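Local coordinates for protein acylneuraminate lyase (Mycoplasma synoviae, PDB 4N4P) that is an acylneuraminate lyase of the dihydrodipicolinate synthetase family, a TIM-barrel protein with four chains in its assembly, at residues E93-A98 / D104-I109; T78-I83 / P135-Y140; I223-W226 / E232-M235. One frame throughout, in Å; residues are numbered along the deposited sequence.

Contact 1: E93-A98 / D104-I109; sequences ELAKLA and DAISAI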
loop_
_atom_site.group_PDB
_atom_site.type_symbol
_atom_site.label_atom_id
_atom_site.label_comp_id
_atom_site.label_asym_id
_atom_site.label_seq_id
_atom_site.Cartn_x
_atom_site.Cartn_y
_atom_site.Cartn_z
ATOM N N GLU A 93 33.187 13.204 7.995
ATOM C CA GLU A 93 33.944 14.411 7.650
ATOM C C GLU A 93 33.034 15.639 7.562
ATOM O O GLU A 93 33.412 16.749 7.998
ATOM C CB GLU A 93 34.708 14.233 6.330
ATOM C CG GLU A 93 35.851 13.222 6.404
ATOM C CD GLU A 93 36.924 13.632 7.418
ATOM O OE1 GLU A 93 37.392 14.788 7.343
ATOM O OE2 GLU A 93 37.286 12.808 8.296
ATOM N N LEU A 94 31.839 15.453 6.987
ATOM C CA LEU A 94 30.875 16.547 6.929
ATOM C C LEU A 94 30.398 16.967 8.333
ATOM O O LEU A 94 30.246 18.147 8.594
ATOM C CB LEU A 94 29.682 16.166 6.036
ATOM C CG LEU A 94 30.002 15.973 4.557
ATOM C CD1 LEU A 94 28.692 15.722 3.775
ATOM C CD2 LEU A 94 30.717 17.184 3.964
ATOM N N ALA A 95 30.169 16.003 9.227
ATOM C CA ALA A 95 29.814 16.316 10.634
ATOM C C ALA A 95 30.911 17.137 11.295
ATOM O O ALA A 95 30.634 18.120 11.990
ATOM C CB ALA A 95 29.530 15.037 11.442
ATOM N N LYS A 96 32.165 16.753 11.060
ATOM C CA LYS A 96 33.304 17.523 11.595
ATOM C C LYS A 96 33.389 18.910 11.008
ATOM O O LYS A 96 33.667 19.881 11.727
ATOM C CB LYS A 96 34.636 16.782 11.345
ATOM C CG LYS A 96 34.768 15.510 12.122
ATOM C CD LYS A 96 36.086 14.788 11.780
ATOM C CE LYS A 96 36.072 13.307 12.168
ATOM N NZ LYS A 96 36.124 13.040 13.643
ATOM N N LEU A 97 33.146 19.026 9.698
ATOM C CA LEU A 97 33.133 20.335 9.052
ATOM C C LEU A 97 32.006 21.227 9.584
ATOM O O LEU A 97 32.231 22.411 9.818
ATOM C CB LEU A 97 33.021 20.215 7.517
ATOM C CG LEU A 97 33.084 21.522 6.720
ATOM C CD1 LEU A 97 34.388 22.297 6.956
ATOM C CD2 LEU A 97 32.867 21.282 5.210
ATOM N N ALA A 98 30.800 20.665 9.735
ATOM C CA ALA A 98 29.672 21.405 10.288
ATOM C C ALA A 98 30.046 22.002 11.648
ATOM O O ALA A 98 29.717 23.136 11.951
ATOM C CB ALA A 98 28.447 20.497 10.436
ATOM N N ASP A 104 24.534 24.946 13.890
ATOM C CA ASP A 104 23.790 24.758 15.139
ATOM C C ASP A 104 23.358 23.310 15.338
ATOM O O ASP A 104 23.209 22.816 16.477
ATOM C CB ASP A 104 22.607 25.717 15.142
ATOM C CG ASP A 104 23.048 27.143 15.158
ATOM O OD1 ASP A 104 23.569 27.594 16.219
ATOM O OD2 ASP A 104 22.902 27.823 14.131
ATOM N N ALA A 105 23.149 22.618 14.221
ATOM C CA ALA A 105 22.852 21.195 14.253
ATOM C C ALA A 105 23.179 20.572 12.896
ATOM O O ALA A 105 23.355 21.270 11.888
ATOM C CB ALA A 105 21.367 20.921 14.590
ATOM N N ILE A 106 23.189 19.255 12.886
ATOM C CA ILE A 106 23.259 18.492 11.653
ATOM C C ILE A 106 22.075 17.556 11.642
ATOM O O ILE A 106 21.418 17.348 12.676
ATOM C CB ILE A 106 24.581 17.665 11.518
ATOM C CG1 ILE A 106 24.796 16.789 12.766
ATOM C CG2 ILE A 106 25.778 18.586 11.244
ATOM C CD1 ILE A 106 25.996 15.854 12.700
ATOM N N SER A 107 21.773 17.009 10.463
ATOM C CA SER A 107 20.769 15.976 10.366
ATOM C C SER A 107 21.329 14.952 9.399
ATOM O O SER A 107 22.270 15.248 8.656
ATOM C CB SER A 107 19.428 16.542 9.853
ATOM O OG SER A 107 19.569 16.904 8.486
ATOM N N ALA A 108 20.747 13.756 9.385
ATOM C CA ALA A 108 21.169 12.741 8.416
ATOM C C ALA A 108 19.961 11.931 8.019
ATOM O O ALA A 108 19.268 11.365 8.874
ATOM C CB ALA A 108 22.235 11.834 9.001
ATOM N N ILE A 109 19.694 11.882 6.721
ATOM C CA ILE A 109 18.639 11.021 6.220
ATOM C C ILE A 109 18.844 9.548 6.615
ATOM O O ILE A 109 19.971 9.090 6.801
ATOM C CB ILE A 109 18.513 11.139 4.694
ATOM C CG1 ILE A 109 19.872 10.838 4.039
ATOM C CG2 ILE A 109 18.098 12.563 4.319
ATOM C CD1 ILE A 109 19.690 10.134 2.754
#

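Contact 2: T78-I83 / P135-Y140; sequences TLIAQI and PMLIYY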
loop_
_atom_site.group_PDB
_atom_site.type_symbol
_atom_site.label_atom_id
_atom_site.label_comp_id
_atom_site.label_asym_id
_atom_site.label_seq_id
_atom_site.Cartn_x
_atom_site.Cartn_y
_atom_site.Cartn_z
ATOM N N THR A 78 19.879 30.666 12.450
ATOM C CA THR A 78 20.282 29.307 12.867
ATOM C C THR A 78 20.584 28.493 11.617
ATOM O O THR A 78 19.895 28.666 10.617
ATOM C CB THR A 78 19.135 28.673 13.675
ATOM O OG1 THR A 78 18.846 29.541 14.795
ATOM C CG2 THR A 78 19.482 27.242 14.200
ATOM N N LEU A 79 21.604 27.641 11.677
ATOM C CA LEU A 79 21.944 26.796 10.520
ATOM C C LEU A 79 21.905 25.335 10.867
ATOM O O LEU A 79 22.439 24.921 11.876
ATOM C CB LEU A 79 23.336 27.143 9.979
ATOM C CG LEU A 79 23.560 28.550 9.396
ATOM C CD1 LEU A 79 24.998 28.725 8.944
ATOM C CD2 LEU A 79 22.592 28.860 8.243
ATOM N N ILE A 80 21.279 24.546 10.001
ATOM C CA ILE A 80 21.269 23.101 10.118
ATOM C C ILE A 80 21.727 22.531 8.793
ATOM O O ILE A 80 21.265 22.964 7.751
ATOM C CB ILE A 80 19.861 22.548 10.450
ATOM C CG1 ILE A 80 19.281 23.241 11.699
ATOM C CG2 ILE A 80 19.921 21.046 10.659
ATOM C CD1 ILE A 80 17.855 22.824 12.020
ATOM N N ALA A 81 22.663 21.582 8.834
ATOM C CA ALA A 81 23.153 20.923 7.622
ATOM C C ALA A 81 22.761 19.459 7.594
ATOM O O ALA A 81 23.086 18.714 8.510
ATOM C CB ALA A 81 24.708 21.018 7.544
ATOM N N GLN A 82 22.091 19.044 6.521
ATOM C CA GLN A 82 21.817 17.617 6.291
ATOM C C GLN A 82 23.085 17.052 5.662
ATOM O O GLN A 82 23.544 17.578 4.655
ATOM C CB GLN A 82 20.635 17.464 5.324
ATOM C CG GLN A 82 20.016 16.063 5.299
ATOM C CD GLN A 82 20.943 15.015 4.734
ATOM O OE1 GLN A 82 21.116 13.959 5.323
ATOM N NE2 GLN A 82 21.529 15.292 3.569
ATOM N N ILE A 83 23.678 16.022 6.275
ATOM C CA ILE A 83 25.030 15.605 5.892
ATOM C C ILE A 83 25.097 14.114 5.596
ATOM O O ILE A 83 26.173 13.570 5.343
ATOM C CB ILE A 83 26.052 15.967 7.005
ATOM C CG1 ILE A 83 25.663 15.280 8.316
ATOM C CG2 ILE A 83 26.149 17.507 7.162
ATOM C CD1 ILE A 83 26.876 14.934 9.168
ATOM N N PRO A 135 24.837 18.856 17.766
ATOM C CA PRO A 135 23.531 18.203 17.901
ATOM C C PRO A 135 23.075 17.585 16.590
ATOM O O PRO A 135 23.293 18.177 15.540
ATOM C CB PRO A 135 22.621 19.367 18.279
ATOM C CG PRO A 135 23.511 20.264 19.071
ATOM C CD PRO A 135 24.795 20.245 18.253
ATOM N N MET A 136 22.469 16.402 16.677
ATOM C CA MET A 136 21.953 15.682 15.516
ATOM C C MET A 136 20.425 15.586 15.547
ATOM O O MET A 136 19.808 15.287 16.599
ATOM C CB MET A 136 22.582 14.270 15.464
ATOM C CG MET A 136 21.839 13.244 14.646
ATOM S SD MET A 136 21.984 13.617 12.867
ATOM C CE MET A 136 23.656 13.060 12.558
ATOM N N LEU A 137 19.812 15.843 14.384
ATOM C CA LEU A 137 18.403 15.550 14.160
ATOM C C LEU A 137 18.313 14.340 13.251
ATOM O O LEU A 137 18.772 14.405 12.108
ATOM C CB LEU A 137 17.707 16.754 13.479
ATOM C CG LEU A 137 17.625 17.959 14.418
ATOM C CD1 LEU A 137 17.336 19.263 13.588
ATOM C CD2 LEU A 137 16.596 17.687 15.510
ATOM N N ILE A 138 17.756 13.234 13.746
ATOM C CA ILE A 138 17.585 12.067 12.910
ATOM C C ILE A 138 16.332 12.235 12.043
ATOM O O ILE A 138 15.484 13.091 12.313
ATOM C CB ILE A 138 17.551 10.765 13.732
ATOM C CG1 ILE A 138 16.372 10.754 14.705
ATOM C CG2 ILE A 138 18.869 10.584 14.506
ATOM C CD1 ILE A 138 16.207 9.441 15.432
ATOM N N TYR A 139 16.241 11.484 10.962
ATOM C CA TYR A 139 15.056 11.546 10.135
ATOM C C TYR A 139 14.066 10.543 10.670
ATOM O O TYR A 139 14.450 9.446 11.035
ATOM C CB TYR A 139 15.393 11.229 8.687
ATOM C CG TYR A 139 15.608 12.472 7.867
ATOM C CD1 TYR A 139 14.764 12.775 6.799
ATOM C CD2 TYR A 139 16.638 13.359 8.170
ATOM C CE1 TYR A 139 14.953 13.926 6.029
ATOM C CE2 TYR A 139 16.837 14.483 7.430
ATOM C CZ TYR A 139 15.990 14.769 6.344
ATOM O OH TYR A 139 16.169 15.923 5.619
ATOM N N TYR A 140 12.799 10.937 10.736
ATOM C CA TYR A 140 11.791 10.002 11.150
ATOM C C TYR A 140 11.688 8.832 10.174
ATOM O O TYR A 140 11.755 9.002 8.948
ATOM C CB TYR A 140 10.444 10.668 11.355
ATOM C CG TYR A 140 9.364 9.662 11.676
ATOM C CD1 TYR A 140 9.378 8.937 12.873
ATOM C CD2 TYR A 140 8.347 9.416 10.765
ATOM C CE1 TYR A 140 8.358 7.981 13.153
ATOM C CE2 TYR A 140 7.359 8.494 11.030
ATOM C CZ TYR A 140 7.360 7.783 12.210
ATOM O OH TYR A 140 6.316 6.901 12.398
#

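Contact 3: I223-W226 / E232-M235; sequences IKAW and EAVM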
loop_
_atom_site.group_PDB
_atom_site.type_symbol
_atom_site.label_atom_id
_atom_site.label_comp_id
_atom_site.label_asym_id
_atom_site.label_seq_id
_atom_site.Cartn_x
_atom_site.Cartn_y
_atom_site.Cartn_z
ATOM N N ILE A 223 1.373 30.919 11.607
ATOM C CA ILE A 223 1.920 30.820 12.962
ATOM C C ILE A 223 1.396 31.978 13.816
ATOM O O ILE A 223 0.947 31.769 14.954
ATOM C CB ILE A 223 3.458 30.831 12.952
ATOM C CG1 ILE A 223 3.978 29.576 12.234
ATOM C CG2 ILE A 223 3.990 30.916 14.430
ATOM C CD1 ILE A 223 5.489 29.545 11.969
ATOM N N LYS A 224 1.447 33.186 13.271
ATOM C CA LYS A 224 0.989 34.368 14.045
ATOM C C LYS A 224 -0.501 34.274 14.375
ATOM O O LYS A 224 -0.908 34.560 15.509
ATOM C CB LYS A 224 1.332 35.679 13.337
ATOM C CG LYS A 224 2.853 35.911 13.175
ATOM C CD LYS A 224 3.675 35.708 14.482
ATOM C CE LYS A 224 3.727 36.984 15.314
ATOM N NZ LYS A 224 4.982 37.095 16.150
ATOM N N ALA A 225 -1.304 33.844 13.410
ATOM C CA ALA A 225 -2.745 33.644 13.656
ATOM C C ALA A 225 -2.996 32.576 14.726
ATOM O O ALA A 225 -3.873 32.733 15.585
ATOM C CB ALA A 225 -3.498 33.284 12.324
ATOM N N TRP A 226 -2.214 31.504 14.675
ATOM C CA TRP A 226 -2.326 30.420 15.640
ATOM C C TRP A 226 -1.962 30.932 17.019
ATOM O O TRP A 226 -2.718 30.706 17.960
ATOM C CB TRP A 226 -1.428 29.233 15.235
ATOM C CG TRP A 226 -1.611 28.047 16.101
ATOM C CD1 TRP A 226 -2.578 27.064 15.988
ATOM C CD2 TRP A 226 -0.846 27.728 17.247
ATOM N NE1 TRP A 226 -2.420 26.141 16.988
ATOM C CE2 TRP A 226 -1.357 26.519 17.771
ATOM C CE3 TRP A 226 0.264 28.326 17.867
ATOM C CZ2 TRP A 226 -0.828 25.912 18.913
ATOM C CZ3 TRP A 226 0.799 27.716 19.002
ATOM C CH2 TRP A 226 0.247 26.519 19.511
ATOM N N GLU A 232 -10.267 31.050 13.027
ATOM C CA GLU A 232 -10.750 31.210 11.665
ATOM C C GLU A 232 -9.637 31.576 10.691
ATOM O O GLU A 232 -9.628 31.066 9.566
ATOM C CB GLU A 232 -11.911 32.225 11.566
ATOM C CG GLU A 232 -13.221 31.702 12.214
ATOM C CD GLU A 232 -13.786 30.470 11.505
ATOM O OE1 GLU A 232 -14.156 30.558 10.301
ATOM O OE2 GLU A 232 -13.850 29.401 12.153
ATOM N N ALA A 233 -8.729 32.464 11.117
ATOM C CA ALA A 233 -7.617 32.885 10.250
ATOM C C ALA A 233 -6.664 31.728 10.015
ATOM O O ALA A 233 -6.161 31.558 8.897
ATOM C CB ALA A 233 -6.857 34.109 10.836
ATOM N N VAL A 234 -6.432 30.914 11.045
ATOM C CA VAL A 234 -5.558 29.739 10.869
ATOM C C VAL A 234 -6.128 28.868 9.732
ATOM O O VAL A 234 -5.392 28.403 8.868
ATOM C CB VAL A 234 -5.442 28.909 12.148
ATOM C CG1 VAL A 234 -4.750 27.565 11.868
ATOM C CG2 VAL A 234 -4.655 29.678 13.213
ATOM N N MET A 235 -7.435 28.624 9.770
ATOM C CA MET A 235 -8.096 27.855 8.694
ATOM C C MET A 235 -7.944 28.500 7.327
ATOM O O MET A 235 -7.539 27.844 6.379
ATOM C CB MET A 235 -9.586 27.668 8.984
ATOM C CG MET A 235 -9.817 27.007 10.328
ATOM S SD MET A 235 -11.573 26.932 10.742
ATOM C CE MET A 235 -11.456 26.729 12.528
#

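Contact 1: E93-A98 / D104-I109
In the beta-alpha-beta unit formed by strand 78-82, helix 88-100 and strand 105-108, Ala95 and Ala98 of the helix meet Ile106 of the strand. The unit is a building block of the TIM barrel, and this contact is where its helix is laid on the outer face of its second strand. Ile106 reaches across with two separate branches. Its CD1 stands 3.8 Å from Ala95 CB, while its CG2 comes to 3.4 Å from Ala98 CB, closer than carbons usually pack. The methyls of Ala95 and Ala98, three residues apart, lie on the same face of the helix. A bond of 2.8 Å from Ala98 N to Leu94 O shows the regular helical turn that sets this spacing.

The division of labour within Ile106 follows from its first torsion: with chi1 at 53°, CG1 lies between the backbone N and the carbonyl carbon, and CG2 is left anti to that carbon. From there CG2 faces Ala98, and the extended second torsion carries CD1 on toward Ala95. The small alanine side chains are consistent with the close approach of the backbones, Ala95 CA being 7.0 Å from Ile106 CA. No hydrogen bond crosses the interface, so the evidence is for apolar packing alone, between three buried residues.

Around this core, Ile106 also packs on Met136 of the adjoining strand 136-139, to which its backbone is hydrogen-bonded. On the helix side, Ala98 touches Met66 of helix 59-73 and Ala95 meets Ile83, placing the contact between the sheet and the helical layer around it.

Contact 2: T78-I83 / P135-Y140
Gln82 and Tyr139 approach each other inside the barrel from strands 78-82 and 136-139. From Gln82 CB the chain leaves with CG anti to the backbone N (chi1 -164°), which swings CG toward the phenol. There CG lies 3.9 Å from Tyr139 OH and 4.1 Å from Tyr139 CE2, an oblique approach to the ring. A bend at the second torsion (-67°) then turns CD away, and the amide plane stands 88° from the ring plane. At the tip, OE1 accepts hydrogen bonds from the backbone N of both Gly84 and Ile109, two bonds that should fix the rotation of the amide. Because CG is an aliphatic carbon, its meeting with the hydroxyl is a van der Waals contact; Tyr139 OH is hydrogen-bonded to Tyr46 OH and Lys167 NZ.

Two residues earlier on each strand, Ile80 CD1 touches Leu137 CD1 at 3.9 Å, their side chains crossing at about a right angle. The spacing of two residues puts both pairs on the same strand faces. It also stacks an apolar layer beneath a polar one at the C-terminal ends of the strands, where TIM barrels carry their active sites.

The two strands are not adjacent: strand 105-108 runs between them, and its Ser107 touches Gln82, Leu137 and Tyr139. Strand 44-47 flanks 78-82, and strand 163-168 flanks 136-139.

Contact 3: I223-W226 / E232-M235
Trp226 NE1 donates a hydrogen bond to Thr201 OG1 of helix 196-201, a bond that holds the five-membered ring; Val234 touches the base of the same side chain, at CB and the backbone. The touching group of Val234 is a single methyl, CG2. It lies 3.4 Å from Trp226 N and 3.8 Å from Trp226 CB, so it is lodged at the root of the tryptophan, at the edge of the ring and near its plane. With the indole CG anti to the backbone N (chi1 -174°), the ring extends beyond this methyl and does not lie over it.

The same methyl reaches Ala225, standing 3.7 Å from its carbonyl carbon and 3.9 Å from its CB. Thus one branch of Val234 fills the angle between two successive residues of the opposing helix.

The elements joined are helix 212-227, which follows the last barrel strand, and helix 231-248, the next helix along the chain. They form an alpha-alpha hairpin with a very short turn; their carbonyl groups point in roughly opposite directions, evidence that the helices run antiparallel. Near that turn Ala225 CB meets Ala233 CB at 3.8 Å, and these two methyls are consistent with the close backbones, Ala225 CA lying 5.6 Å from Val234 CA.

Val234 also packs on Ala197 of helix 196-201. Across the subunit boundary, Lys231 of a neighbouring subunit makes a cation-pi contact with the Trp226 indole, and Met235 of that subunit packs on it.

In the fold
Contacts 1 and 2 share one region of the barrel, with centres about 7 Å apart, whereas contact 3 lies about 34 Å from contact 1 and about 28 Å from contact 2, centre to centre. Along the chain contact 1 is nested within the loop closed by contact 2, and contact 3 follows both. Strand 105-108 links the first two physically: it lies between strands 78-82 and 136-139 in the parallel sheet, and Ile106 O is 2.8 Å from Leu137 N, a probable hydrogen bond. Contact 1 covers the outer, helix-facing side of strand 105-108, whereas contact 2 spans the barrel interior between the strands on either side of it. Contact 3, across the chain's centre from contact 1, belongs to the helical periphery and borders another subunit.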